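TRNA (guanine(26)-N(2))-dimethyltransferase (Pyrococcus horikoshii, PDB 2DUL) probably transfers two methyl groups from S-adenosyl-L-methionine to the N2 atom of the guanosine at position 26 of a number of tRNAs. Local coordinates at residues Val39-Asn44 against Arg64-Pro70; Tyr84-Lys88 against Val115-Asp119; Glu194-Arg198 against Asp317-Phe321. One frame throughout, in Å; residues are numbered along the deposited sequence.

Contact 1 of 3, residues Val39-Asn44 against Arg64-Pro70; sequences VVVLLN and RFALETP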
ATOM      1  N   VAL A  39      -0.766  -9.156   1.974  1.00 22.53           N
ATOM      2  CA  VAL A  39       0.684  -9.259   2.046  1.00 23.16           C
ATOM      3  C   VAL A  39       1.121 -10.730   2.059  1.00 23.05           C
ATOM      4  O   VAL A  39       2.128 -11.090   1.439  1.00 22.78           O
ATOM      5  CB  VAL A  39       1.257  -8.480   3.278  1.00 24.10           C
ATOM      6  CG1 VAL A  39       0.657  -8.990   4.570  1.00 26.58           C
ATOM      7  CG2 VAL A  39       2.773  -8.590   3.299  1.00 24.03           C
ATOM      8  N   VAL A  40       0.361 -11.581   2.741  1.00 22.07           N
ATOM      9  CA  VAL A  40       0.679 -13.010   2.784  1.00 22.40           C
ATOM     10  C   VAL A  40       0.655 -13.566   1.361  1.00 23.23           C
ATOM     11  O   VAL A  40       1.536 -14.335   0.964  1.00 23.43           O
ATOM     12  CB  VAL A  40      -0.338 -13.790   3.662  1.00 23.30           C
ATOM     13  CG1 VAL A  40      -0.286 -15.287   3.351  1.00 22.82           C
ATOM     14  CG2 VAL A  40      -0.019 -13.565   5.132  1.00 24.08           C
ATOM     15  N   VAL A  41      -0.352 -13.165   0.589  1.00 22.87           N
ATOM     16  CA  VAL A  41      -0.469 -13.622  -0.789  1.00 21.62           C
ATOM     17  C   VAL A  41       0.737 -13.164  -1.598  1.00 21.86           C
ATOM     18  O   VAL A  41       1.364 -13.954  -2.307  1.00 21.56           O
ATOM     19  CB  VAL A  41      -1.753 -13.080  -1.452  1.00 22.41           C
ATOM     20  CG1 VAL A  41      -1.744 -13.395  -2.949  1.00 22.05           C
ATOM     21  CG2 VAL A  41      -2.976 -13.706  -0.793  1.00 21.90           C
ATOM     22  N   LEU A  42       1.064 -11.882  -1.472  1.00 22.24           N
ATOM     23  CA  LEU A  42       2.190 -11.306  -2.190  1.00 22.61           C
ATOM     24  C   LEU A  42       3.503 -12.006  -1.867  1.00 22.00           C
ATOM     25  O   LEU A  42       4.277 -12.332  -2.769  1.00 22.94           O
ATOM     26  CB  LEU A  42       2.311  -9.810  -1.871  1.00 22.20           C
ATOM     27  CG  LEU A  42       3.441  -9.067  -2.595  1.00 26.00           C
ATOM     28  CD1 LEU A  42       3.267  -9.221  -4.102  1.00 24.67           C
ATOM     29  CD2 LEU A  42       3.440  -7.595  -2.201  1.00 24.57           C
ATOM     30  N   LEU A  43       3.755 -12.242  -0.584  1.00 21.41           N
ATOM     31  CA  LEU A  43       4.993 -12.889  -0.175  1.00 23.21           C
ATOM     32  C   LEU A  43       5.122 -14.301  -0.733  1.00 23.91           C
ATOM     33  O   LEU A  43       6.234 -14.791  -0.932  1.00 24.16           O
ATOM     34  CB  LEU A  43       5.117 -12.901   1.354  1.00 22.99           C
ATOM     35  CG  LEU A  43       5.885 -11.717   1.967  1.00 25.18           C
ATOM     36  CD1 LEU A  43       5.427 -10.403   1.366  1.00 25.53           C
ATOM     37  CD2 LEU A  43       5.695 -11.720   3.475  1.00 24.68           C
ATOM     38  N   ASN A  44       3.991 -14.949  -0.993  1.00 23.76           N
ATOM     39  CA  ASN A  44       4.007 -16.296  -1.547  1.00 26.08           C
ATOM     40  C   ASN A  44       4.364 -16.277  -3.027  1.00 27.55           C
ATOM     41  O   ASN A  44       4.577 -17.324  -3.639  1.00 28.99           O
ATOM     42  CB  ASN A  44       2.654 -16.973  -1.327  1.00 26.95           C
ATOM     43  CG  ASN A  44       2.594 -17.719  -0.010  1.00 27.73           C
ATOM     44  OD1 ASN A  44       3.231 -18.758   0.147  1.00 26.91           O
ATOM     45  ND2 ASN A  44       1.841 -17.186   0.949  1.00 28.57           N
ATOM     46  N   ARG A  64       2.038 -14.573  11.107  1.00 21.18           N
ATOM     47  CA  ARG A  64       1.436 -15.095   9.884  1.00 20.31           C
ATOM     48  C   ARG A  64       2.487 -15.202   8.778  1.00 20.85           C
ATOM     49  O   ARG A  64       2.444 -16.121   7.961  1.00 21.47           O
ATOM     50  CB  ARG A  64       0.260 -14.222   9.442  1.00 23.01           C
ATOM     51  CG  ARG A  64      -0.926 -14.307  10.397  1.00 22.04           C
ATOM     52  CD  ARG A  64      -2.178 -13.742   9.762  1.00 22.08           C
ATOM     53  NE  ARG A  64      -2.541 -14.470   8.549  1.00 19.27           N
ATOM     54  CZ  ARG A  64      -3.423 -14.035   7.655  1.00 22.82           C
ATOM     55  NH1 ARG A  64      -4.039 -12.872   7.837  1.00 23.91           N
ATOM     56  NH2 ARG A  64      -3.679 -14.753   6.569  1.00 23.55           N
ATOM     57  N   PHE A  65       3.437 -14.272   8.747  1.00 21.49           N
ATOM     58  CA  PHE A  65       4.504 -14.336   7.744  1.00 22.35           C
ATOM     59  C   PHE A  65       5.240 -15.665   7.926  1.00 22.63           C
ATOM     60  O   PHE A  65       5.495 -16.390   6.965  1.00 25.56           O
ATOM     61  CB  PHE A  65       5.510 -13.199   7.944  1.00 22.56           C
ATOM     62  CG  PHE A  65       5.021 -11.849   7.490  1.00 22.77           C
ATOM     63  CD1 PHE A  65       5.765 -10.704   7.777  1.00 22.87           C
ATOM     64  CD2 PHE A  65       3.834 -11.713   6.774  1.00 22.07           C
ATOM     65  CE1 PHE A  65       5.335  -9.446   7.358  1.00 23.22           C
ATOM     66  CE2 PHE A  65       3.397 -10.460   6.351  1.00 23.27           C
ATOM     67  CZ  PHE A  65       4.149  -9.325   6.644  1.00 22.28           C
ATOM     68  N   ALA A  66       5.575 -15.971   9.175  1.00 21.93           N
ATOM     69  CA  ALA A  66       6.293 -17.197   9.505  1.00 23.70           C
ATOM     70  C   ALA A  66       5.479 -18.462   9.221  1.00 25.15           C
ATOM     71  O   ALA A  66       6.008 -19.442   8.688  1.00 24.79           O
ATOM     72  CB  ALA A  66       6.722 -17.167  10.975  1.00 22.38           C
ATOM     73  N   LEU A  67       4.194 -18.437   9.561  1.00 23.29           N
ATOM     74  CA  LEU A  67       3.338 -19.606   9.351  1.00 25.12           C
ATOM     75  C   LEU A  67       2.788 -19.796   7.942  1.00 25.67           C
ATOM     76  O   LEU A  67       2.497 -20.925   7.541  1.00 27.08           O
ATOM     77  CB  LEU A  67       2.138 -19.572  10.309  1.00 21.90           C
ATOM     78  CG  LEU A  67       2.357 -19.702  11.815  1.00 23.65           C
ATOM     79  CD1 LEU A  67       1.059 -19.355  12.548  1.00 22.00           C
ATOM     80  CD2 LEU A  67       2.816 -21.113  12.157  1.00 23.06           C
ATOM     81  N   GLU A  68       2.654 -18.710   7.185  1.00 25.00           N
ATOM     82  CA  GLU A  68       2.042 -18.799   5.864  1.00 25.83           C
ATOM     83  C   GLU A  68       2.837 -18.389   4.630  1.00 24.89           C
ATOM     84  O   GLU A  68       2.287 -18.367   3.532  1.00 26.64           O
ATOM     85  CB  GLU A  68       0.729 -18.013   5.893  1.00 26.66           C
ATOM     86  CG  GLU A  68      -0.206 -18.447   7.015  1.00 27.84           C
ATOM     87  CD  GLU A  68      -1.417 -17.544   7.166  1.00 28.86           C
ATOM     88  OE1 GLU A  68      -2.029 -17.191   6.135  1.00 27.82           O
ATOM     89  OE2 GLU A  68      -1.763 -17.194   8.319  1.00 26.24           O
ATOM     90  N   THR A  69       4.115 -18.070   4.786  1.00 25.61           N
ATOM     91  CA  THR A  69       4.912 -17.664   3.635  1.00 24.26           C
ATOM     92  C   THR A  69       6.279 -18.331   3.670  1.00 24.55           C
ATOM     93  O   THR A  69       6.669 -18.911   4.679  1.00 24.35           O
ATOM     94  CB  THR A  69       5.118 -16.134   3.602  1.00 25.45           C
ATOM     95  OG1 THR A  69       6.124 -15.766   4.555  1.00 26.17           O
ATOM     96  CG2 THR A  69       3.818 -15.413   3.945  1.00 23.66           C
ATOM     97  N   PRO A  70       7.026 -18.258   2.557  1.00 25.03           N
ATOM     98  CA  PRO A  70       8.361 -18.857   2.457  1.00 24.46           C
ATOM     99  C   PRO A  70       9.439 -18.108   3.248  1.00 24.80           C
ATOM    100  O   PRO A  70      10.621 -18.451   3.169  1.00 22.91           O
ATOM    101  CB  PRO A  70       8.641 -18.829   0.950  1.00 25.65           C
ATOM    102  CG  PRO A  70       7.269 -18.850   0.340  1.00 26.45           C
ATOM    103  CD  PRO A  70       6.533 -17.876   1.223  1.00 24.46           C
TER
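Val-39 opens the segment by setting CG1 against the ring edge of Phe-65, 3.6 Å from CE2. Val-40 loses more surface to 64-70 than any other residue of 39-44: CG2 lies over a face of the Arg-64 guanidinium, 4.1 Å from NH2, and CG1 is 4.1 Å from CG2 of Thr-69. Glu-68, one turn along, Asp-37 and Glu-8 hold that guanidinium. Leu-43 lies over the face of the Phe-65 ring in a CH-pi contact, CD2 3.9 Å from the centroid. ND2 of Asn-44 donates to O of Glu-68 at 2.9 Å, just before Thr-69 leaves helical geometry, and within its own helix to O of Val-40 (2.9 Å). The axes of 39-44 and 64-68 cross at -47°, 10.2 Å apart at closest approach; helices 33-46 and 60-68 flank the central class I methyltransferase sheet. Arg-64 and Phe-65 adjoin Arg-36 and Arg-61, predicted to bind S-adenosyl-L-methionine. Val-39 and Leu-43 reach Phe-134 on strand 132-137; Val-41 and Leu-42 pack on helix 284-295.

Contact 2 of 3, residues Tyr84-Lys88 against Val115-Asp119; sequences YELMK and VINHD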
ATOM      1  N   TYR A  84       5.754  -6.254  23.610  1.00 25.07           N
ATOM      2  CA  TYR A  84       6.877  -7.190  23.565  1.00 26.39           C
ATOM      3  C   TYR A  84       6.560  -8.474  24.338  1.00 26.88           C
ATOM      4  O   TYR A  84       6.793  -9.582  23.848  1.00 24.39           O
ATOM      5  CB  TYR A  84       8.131  -6.532  24.146  1.00 24.88           C
ATOM      6  CG  TYR A  84       9.334  -7.449  24.206  1.00 25.61           C
ATOM      7  CD1 TYR A  84       9.941  -7.918  23.038  1.00 25.02           C
ATOM      8  CD2 TYR A  84       9.868  -7.846  25.430  1.00 26.19           C
ATOM      9  CE1 TYR A  84      11.057  -8.761  23.091  1.00 25.12           C
ATOM     10  CE2 TYR A  84      10.983  -8.690  25.498  1.00 27.12           C
ATOM     11  CZ  TYR A  84      11.573  -9.142  24.323  1.00 27.19           C
ATOM     12  OH  TYR A  84      12.685  -9.957  24.384  1.00 26.17           O
ATOM     13  N   GLU A  85       6.033  -8.325  25.548  1.00 27.49           N
ATOM     14  CA  GLU A  85       5.684  -9.485  26.363  1.00 29.43           C
ATOM     15  C   GLU A  85       4.632 -10.347  25.668  1.00 28.89           C
ATOM     16  O   GLU A  85       4.713 -11.577  25.684  1.00 27.50           O
ATOM     17  CB  GLU A  85       5.154  -9.040  27.729  1.00 33.13           C
ATOM     18  CG  GLU A  85       6.210  -8.436  28.644  1.00 39.08           C
ATOM     19  CD  GLU A  85       7.343  -9.401  28.944  1.00 41.74           C
ATOM     20  OE1 GLU A  85       7.061 -10.547  29.363  1.00 44.07           O
ATOM     21  OE2 GLU A  85       8.517  -9.013  28.765  1.00 44.56           O
ATOM     22  N   LEU A  86       3.649  -9.698  25.051  1.00 28.31           N
ATOM     23  CA  LEU A  86       2.583 -10.415  24.365  1.00 27.90           C
ATOM     24  C   LEU A  86       3.093 -11.085  23.092  1.00 27.99           C
ATOM     25  O   LEU A  86       2.629 -12.165  22.716  1.00 26.49           O
ATOM     26  CB  LEU A  86       1.436  -9.460  24.032  1.00 29.95           C
ATOM     27  CG  LEU A  86       0.203 -10.106  23.395  1.00 31.71           C
ATOM     28  CD1 LEU A  86      -0.267 -11.277  24.247  1.00 30.93           C
ATOM     29  CD2 LEU A  86      -0.900  -9.064  23.249  1.00 32.63           C
ATOM     30  N   MET A  87       4.044 -10.440  22.423  1.00 26.27           N
ATOM     31  CA  MET A  87       4.615 -11.000  21.206  1.00 26.84           C
ATOM     32  C   MET A  87       5.314 -12.324  21.522  1.00 25.29           C
ATOM     33  O   MET A  87       5.140 -13.307  20.810  1.00 27.21           O
ATOM     34  CB  MET A  87       5.589  -9.995  20.578  1.00 27.04           C
ATOM     35  CG  MET A  87       4.886  -8.833  19.873  1.00 30.24           C
ATOM     36  SD  MET A  87       5.929  -7.382  19.538  1.00 37.70           S
ATOM     37  CE  MET A  87       7.041  -8.032  18.387  1.00 34.03           C
ATOM     38  N   LYS A  88       6.093 -12.352  22.598  1.00 25.27           N
ATOM     39  CA  LYS A  88       6.791 -13.576  22.991  1.00 24.71           C
ATOM     40  C   LYS A  88       5.792 -14.705  23.280  1.00 24.97           C
ATOM     41  O   LYS A  88       5.992 -15.850  22.876  1.00 22.43           O
ATOM     42  CB  LYS A  88       7.658 -13.324  24.231  1.00 26.45           C
ATOM     43  CG  LYS A  88       8.869 -12.426  23.993  1.00 26.93           C
ATOM     44  CD  LYS A  88       9.751 -12.323  25.243  1.00 28.44           C
ATOM     45  CE  LYS A  88       9.017 -11.660  26.405  1.00 31.30           C
ATOM     46  NZ  LYS A  88       9.853 -11.596  27.646  1.00 33.55           N
ATOM     47  N   VAL A 115      12.757 -13.606  15.446  1.00 17.46           N
ATOM     48  CA  VAL A 115      13.463 -12.667  16.303  1.00 18.32           C
ATOM     49  C   VAL A 115      12.474 -11.629  16.816  1.00 19.76           C
ATOM     50  O   VAL A 115      11.915 -10.853  16.041  1.00 21.34           O
ATOM     51  CB  VAL A 115      14.583 -11.951  15.527  1.00 18.92           C
ATOM     52  CG1 VAL A 115      15.381 -11.059  16.467  1.00 18.68           C
ATOM     53  CG2 VAL A 115      15.486 -12.984  14.860  1.00 18.20           C
ATOM     54  N   ILE A 116      12.250 -11.633  18.123  1.00 19.07           N
ATOM     55  CA  ILE A 116      11.328 -10.693  18.742  1.00 19.96           C
ATOM     56  C   ILE A 116      12.164  -9.589  19.377  1.00 19.50           C
ATOM     57  O   ILE A 116      13.036  -9.848  20.207  1.00 19.64           O
ATOM     58  CB  ILE A 116      10.470 -11.395  19.809  1.00 21.61           C
ATOM     59  CG1 ILE A 116       9.933 -12.718  19.244  1.00 21.94           C
ATOM     60  CG2 ILE A 116       9.309 -10.492  20.214  1.00 21.20           C
ATOM     61  CD1 ILE A 116       9.070 -13.507  20.222  1.00 25.81           C
ATOM     62  N   ASN A 117      11.880  -8.352  18.989  1.00 19.11           N
ATOM     63  CA  ASN A 117      12.644  -7.210  19.462  1.00 21.61           C
ATOM     64  C   ASN A 117      11.804  -6.165  20.195  1.00 23.36           C
ATOM     65  O   ASN A 117      10.676  -5.864  19.802  1.00 23.19           O
ATOM     66  CB  ASN A 117      13.331  -6.560  18.253  1.00 23.25           C
ATOM     67  CG  ASN A 117      14.562  -5.760  18.629  1.00 26.82           C
ATOM     68  OD1 ASN A 117      15.583  -6.320  19.042  1.00 29.03           O
ATOM     69  ND2 ASN A 117      14.479  -4.444  18.483  1.00 23.91           N
ATOM     70  N   HIS A 118      12.368  -5.617  21.265  1.00 24.01           N
ATOM     71  CA  HIS A 118      11.700  -4.575  22.038  1.00 25.70           C
ATOM     72  C   HIS A 118      12.508  -3.302  21.805  1.00 25.51           C
ATOM     73  O   HIS A 118      13.577  -3.136  22.393  1.00 25.01           O
ATOM     74  CB  HIS A 118      11.719  -4.907  23.530  1.00 28.40           C
ATOM     75  CG  HIS A 118      11.190  -3.805  24.395  1.00 30.17           C
ATOM     76  ND1 HIS A 118      11.600  -3.615  25.697  1.00 32.40           N
ATOM     77  CD2 HIS A 118      10.270  -2.843  24.148  1.00 31.77           C
ATOM     78  CE1 HIS A 118      10.957  -2.584  26.215  1.00 31.96           C
ATOM     79  NE2 HIS A 118      10.143  -2.097  25.294  1.00 31.34           N
ATOM     80  N   ASP A 119      12.012  -2.407  20.957  1.00 23.93           N
ATOM     81  CA  ASP A 119      12.752  -1.184  20.676  1.00 25.47           C
ATOM     82  C   ASP A 119      12.041  -0.303  19.659  1.00 23.69           C
ATOM     83  O   ASP A 119      11.061  -0.716  19.038  1.00 22.35           O
ATOM     84  CB  ASP A 119      14.142  -1.561  20.149  1.00 31.82           C
ATOM     85  CG  ASP A 119      15.111  -0.396  20.128  1.00 37.84           C
ATOM     86  OD1 ASP A 119      15.051   0.465  21.034  1.00 40.35           O
ATOM     87  OD2 ASP A 119      15.949  -0.354  19.204  1.00 42.51           O
TER
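Tyr-84 lays one face of its ring over CB of His-118, which stands 3.7 Å from the ring centroid in a CH-pi contact. The two rings lie near parallel, 22° apart, but with centroids separated by 5.4 Å they scarcely overlap. The ring edge of Tyr-84 faces the strand backbone, CE1 3.7 Å from O of Ile-116, and its hydroxyl is hydrogen-bonded to Glu-101. Ile-116 packs against the ring and the next turn: CG2 meets CE1 of Tyr-84 and CB of Met-87, each at 3.8 Å, and CD1 lies 3.6 Å from CA of Lys-88. The amine of Lys-88 leads off to salt bridges with Glu-85 and Glu-101. No hydrogen bond joins the segments, so packing alone seats helix 84-88 on strand 115-118, nearly antiparallel at 169° with axes 8.6 Å apart. Strand 113-118 runs between strands 73-78 and 105-109, and helix 81-94 covers this part of the Rossmann-like sheet, with Met-87 reaching Asp-78, predicted to bind S-adenosyl-L-methionine.

Contact 3 of 3, residues Glu194-Arg198 against Asp317-Phe321; sequences EVGTR and DIPLF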
ATOM      1  N   GLU A 194      -7.325   8.018  -5.051  1.00 19.49           N
ATOM      2  CA  GLU A 194      -6.213   7.692  -5.931  1.00 19.12           C
ATOM      3  C   GLU A 194      -5.065   8.687  -5.801  1.00 18.14           C
ATOM      4  O   GLU A 194      -3.902   8.286  -5.784  1.00 18.95           O
ATOM      5  CB  GLU A 194      -6.644   7.612  -7.399  1.00 18.05           C
ATOM      6  CG  GLU A 194      -5.492   7.102  -8.278  1.00 19.40           C
ATOM      7  CD  GLU A 194      -5.860   6.891  -9.729  1.00 19.41           C
ATOM      8  OE1 GLU A 194      -7.049   6.654 -10.024  1.00 17.76           O
ATOM      9  OE2 GLU A 194      -4.943   6.931 -10.581  1.00 22.06           O
ATOM     10  N   VAL A 195      -5.381   9.978  -5.722  1.00 17.04           N
ATOM     11  CA  VAL A 195      -4.330  10.991  -5.591  1.00 17.50           C
ATOM     12  C   VAL A 195      -3.528  10.732  -4.315  1.00 17.52           C
ATOM     13  O   VAL A 195      -2.292  10.798  -4.316  1.00 15.84           O
ATOM     14  CB  VAL A 195      -4.924  12.420  -5.573  1.00 15.61           C
ATOM     15  CG1 VAL A 195      -3.835  13.447  -5.260  1.00 15.31           C
ATOM     16  CG2 VAL A 195      -5.548  12.730  -6.928  1.00 17.62           C
ATOM     17  N   GLY A 196      -4.234  10.419  -3.230  1.00 17.38           N
ATOM     18  CA  GLY A 196      -3.565  10.126  -1.975  1.00 17.20           C
ATOM     19  C   GLY A 196      -2.645   8.927  -2.130  1.00 17.68           C
ATOM     20  O   GLY A 196      -1.535   8.900  -1.581  1.00 16.25           O
ATOM     21  N   THR A 197      -3.104   7.933  -2.887  1.00 16.20           N
ATOM     22  CA  THR A 197      -2.321   6.728  -3.119  1.00 15.40           C
ATOM     23  C   THR A 197      -1.081   7.075  -3.950  1.00 16.88           C
ATOM     24  O   THR A 197       0.012   6.577  -3.681  1.00 15.87           O
ATOM     25  CB  THR A 197      -3.158   5.645  -3.853  1.00 16.89           C
ATOM     26  OG1 THR A 197      -4.242   5.230  -3.014  1.00 16.96           O
ATOM     27  CG2 THR A 197      -2.309   4.434  -4.178  1.00 17.20           C
ATOM     28  N   ARG A 198      -1.250   7.939  -4.948  1.00 14.28           N
ATOM     29  CA  ARG A 198      -0.126   8.342  -5.791  1.00 14.45           C
ATOM     30  C   ARG A 198       0.827   9.263  -5.037  1.00 15.22           C
ATOM     31  O   ARG A 198       2.017   9.300  -5.339  1.00 15.15           O
ATOM     32  CB  ARG A 198      -0.630   9.014  -7.073  1.00 14.18           C
ATOM     33  CG  ARG A 198      -1.219   8.012  -8.050  1.00 14.76           C
ATOM     34  CD  ARG A 198      -1.790   8.661  -9.297  1.00 13.44           C
ATOM     35  NE  ARG A 198      -2.388   7.637 -10.152  1.00 15.27           N
ATOM     36  CZ  ARG A 198      -1.701   6.830 -10.954  1.00 15.87           C
ATOM     37  NH1 ARG A 198      -2.341   5.921 -11.678  1.00 12.77           N
ATOM     38  NH2 ARG A 198      -0.377   6.944 -11.053  1.00 14.23           N
ATOM     39  N   ASP A 317      -4.912   0.128 -15.585  1.00 23.86           N
ATOM     40  CA  ASP A 317      -3.897   0.880 -14.855  1.00 23.82           C
ATOM     41  C   ASP A 317      -3.542   2.109 -15.678  1.00 23.46           C
ATOM     42  O   ASP A 317      -2.733   2.050 -16.608  1.00 22.46           O
ATOM     43  CB  ASP A 317      -2.651   0.023 -14.615  1.00 23.66           C
ATOM     44  CG  ASP A 317      -1.718   0.621 -13.563  1.00 25.43           C
ATOM     45  OD1 ASP A 317      -2.006   1.723 -13.048  1.00 25.29           O
ATOM     46  OD2 ASP A 317      -0.691  -0.015 -13.252  1.00 24.47           O
ATOM     47  N   ILE A 318      -4.170   3.222 -15.328  1.00 21.17           N
ATOM     48  CA  ILE A 318      -3.960   4.485 -16.019  1.00 21.43           C
ATOM     49  C   ILE A 318      -4.173   5.579 -14.977  1.00 21.38           C
ATOM     50  O   ILE A 318      -4.916   5.383 -14.011  1.00 21.22           O
ATOM     51  CB  ILE A 318      -4.969   4.618 -17.178  1.00 22.74           C
ATOM     52  CG1 ILE A 318      -4.711   5.898 -17.974  1.00 23.13           C
ATOM     53  CG2 ILE A 318      -6.386   4.593 -16.624  1.00 23.86           C
ATOM     54  CD1 ILE A 318      -5.484   5.962 -19.281  1.00 26.65           C
ATOM     55  N   PRO A 319      -3.516   6.739 -15.144  1.00 20.00           N
ATOM     56  CA  PRO A 319      -3.698   7.802 -14.152  1.00 19.23           C
ATOM     57  C   PRO A 319      -5.112   8.377 -14.047  1.00 19.83           C
ATOM     58  O   PRO A 319      -5.683   8.860 -15.026  1.00 19.47           O
ATOM     59  CB  PRO A 319      -2.679   8.857 -14.578  1.00 20.00           C
ATOM     60  CG  PRO A 319      -1.593   8.042 -15.224  1.00 20.32           C
ATOM     61  CD  PRO A 319      -2.393   7.049 -16.046  1.00 19.88           C
ATOM     62  N   LEU A 320      -5.659   8.310 -12.839  1.00 19.13           N
ATOM     63  CA  LEU A 320      -6.977   8.845 -12.522  1.00 18.62           C
ATOM     64  C   LEU A 320      -8.181   8.199 -13.216  1.00 20.39           C
ATOM     65  O   LEU A 320      -8.075   7.144 -13.851  1.00 19.21           O
ATOM     66  CB  LEU A 320      -6.966  10.365 -12.752  1.00 17.92           C
ATOM     67  CG  LEU A 320      -5.775  11.060 -12.069  1.00 19.40           C
ATOM     68  CD1 LEU A 320      -5.851  12.572 -12.264  1.00 18.26           C
ATOM     69  CD2 LEU A 320      -5.763  10.710 -10.576  1.00 19.27           C
ATOM     70  N   PHE A 321      -9.339   8.833 -13.069  1.00 19.35           N
ATOM     71  CA  PHE A 321     -10.572   8.307 -13.640  1.00 20.99           C
ATOM     72  C   PHE A 321     -11.656   9.370 -13.626  1.00 20.09           C
ATOM     73  O   PHE A 321     -11.442  10.478 -13.134  1.00 19.15           O
ATOM     74  CB  PHE A 321     -11.029   7.089 -12.830  1.00 20.23           C
ATOM     75  CG  PHE A 321     -11.273   7.381 -11.370  1.00 22.16           C
ATOM     76  CD1 PHE A 321     -12.535   7.761 -10.919  1.00 21.24           C
ATOM     77  CD2 PHE A 321     -10.234   7.275 -10.442  1.00 21.04           C
ATOM     78  CE1 PHE A 321     -12.761   8.030  -9.562  1.00 21.57           C
ATOM     79  CE2 PHE A 321     -10.447   7.541  -9.087  1.00 22.94           C
ATOM     80  CZ  PHE A 321     -11.715   7.919  -8.645  1.00 22.27           C
TER
HETATM   81  O   HOH W   1      -1.108   4.352 -13.849  1.00 21.88           O
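Two extended side chains from successive turns of helix 192-209 meet the segment 317-321. Glu-194 holds chi1 and chi2 both t, which carries its carboxylate out to the backbone of Leu-320, and OE2 accepts the hydrogen bond from N of Leu-320 at 2.7 Å. Arg-198 leaves the helix with chi1 m and keeps chi2 and chi3 t, running beside Glu-194; chi4 of -79° then turns the guanidinium so that NE and NH1 of Arg-198 reach OE2 of Glu-194 at 2.7 and 3.0 Å, while NH2 bonds to O of Trp-277 and Gly-279. This i to i+4 salt bridge, combined with the main-chain hydrogen bond, makes OE2 a shared acceptor between helix and loop. The loop joins helix 302-314 to strand 322-323, so the contact ties the C-terminal part of the chain to helix 192-209, which lies between strands 158-164 and 213-223 of the methyltransferase sheet in chain order. Leu-320 has a positive phi of 65°; its CA-to-CB bond points away from the helix, yet chi1 m and chi2 t bring CD2 to 4.2 Å from CG2 of Val-195, beside Ile-250 and Leu-261. Phe-321, with chi1 p, turns its ring edge to Glu-194, CD2 lying 3.3 Å from OE1, an oxygen also salt-bridged to Lys-363. CA of Pro-319 lies over a face of the Arg-198 guanidinium, 3.4 Å from NH1. A water bridges NH1 of Arg-198 and OD1 of Asp-317, 2.9 Å from each; OD2 of Asp-317 accepts from N of Leu-281.

Overall arrangement
All three contacts are mainly buried, but they join different kinds of element. Contact 1 pairs two helices, contact 2 a helix with a sheet strand, and contact 3 a helix with a loop. Contacts 1 and 2, centres about 20 Å apart, lie wholly within the methyltransferase sheet and its flanking helices, near predicted cofactor residues; both rest on apolar packing and CH-pi contacts. Contact 3, across the chain's centre from both, joins a helix of that fold to the C-terminal part of the chain, away from those residues. There the ion pair's carboxylate itself takes the hydrogen bond across the segments and a water bridges them, whereas in contact 1 the ion pair lies beside apolar packing and Asn-44 makes the polar tie; contact 2 has none.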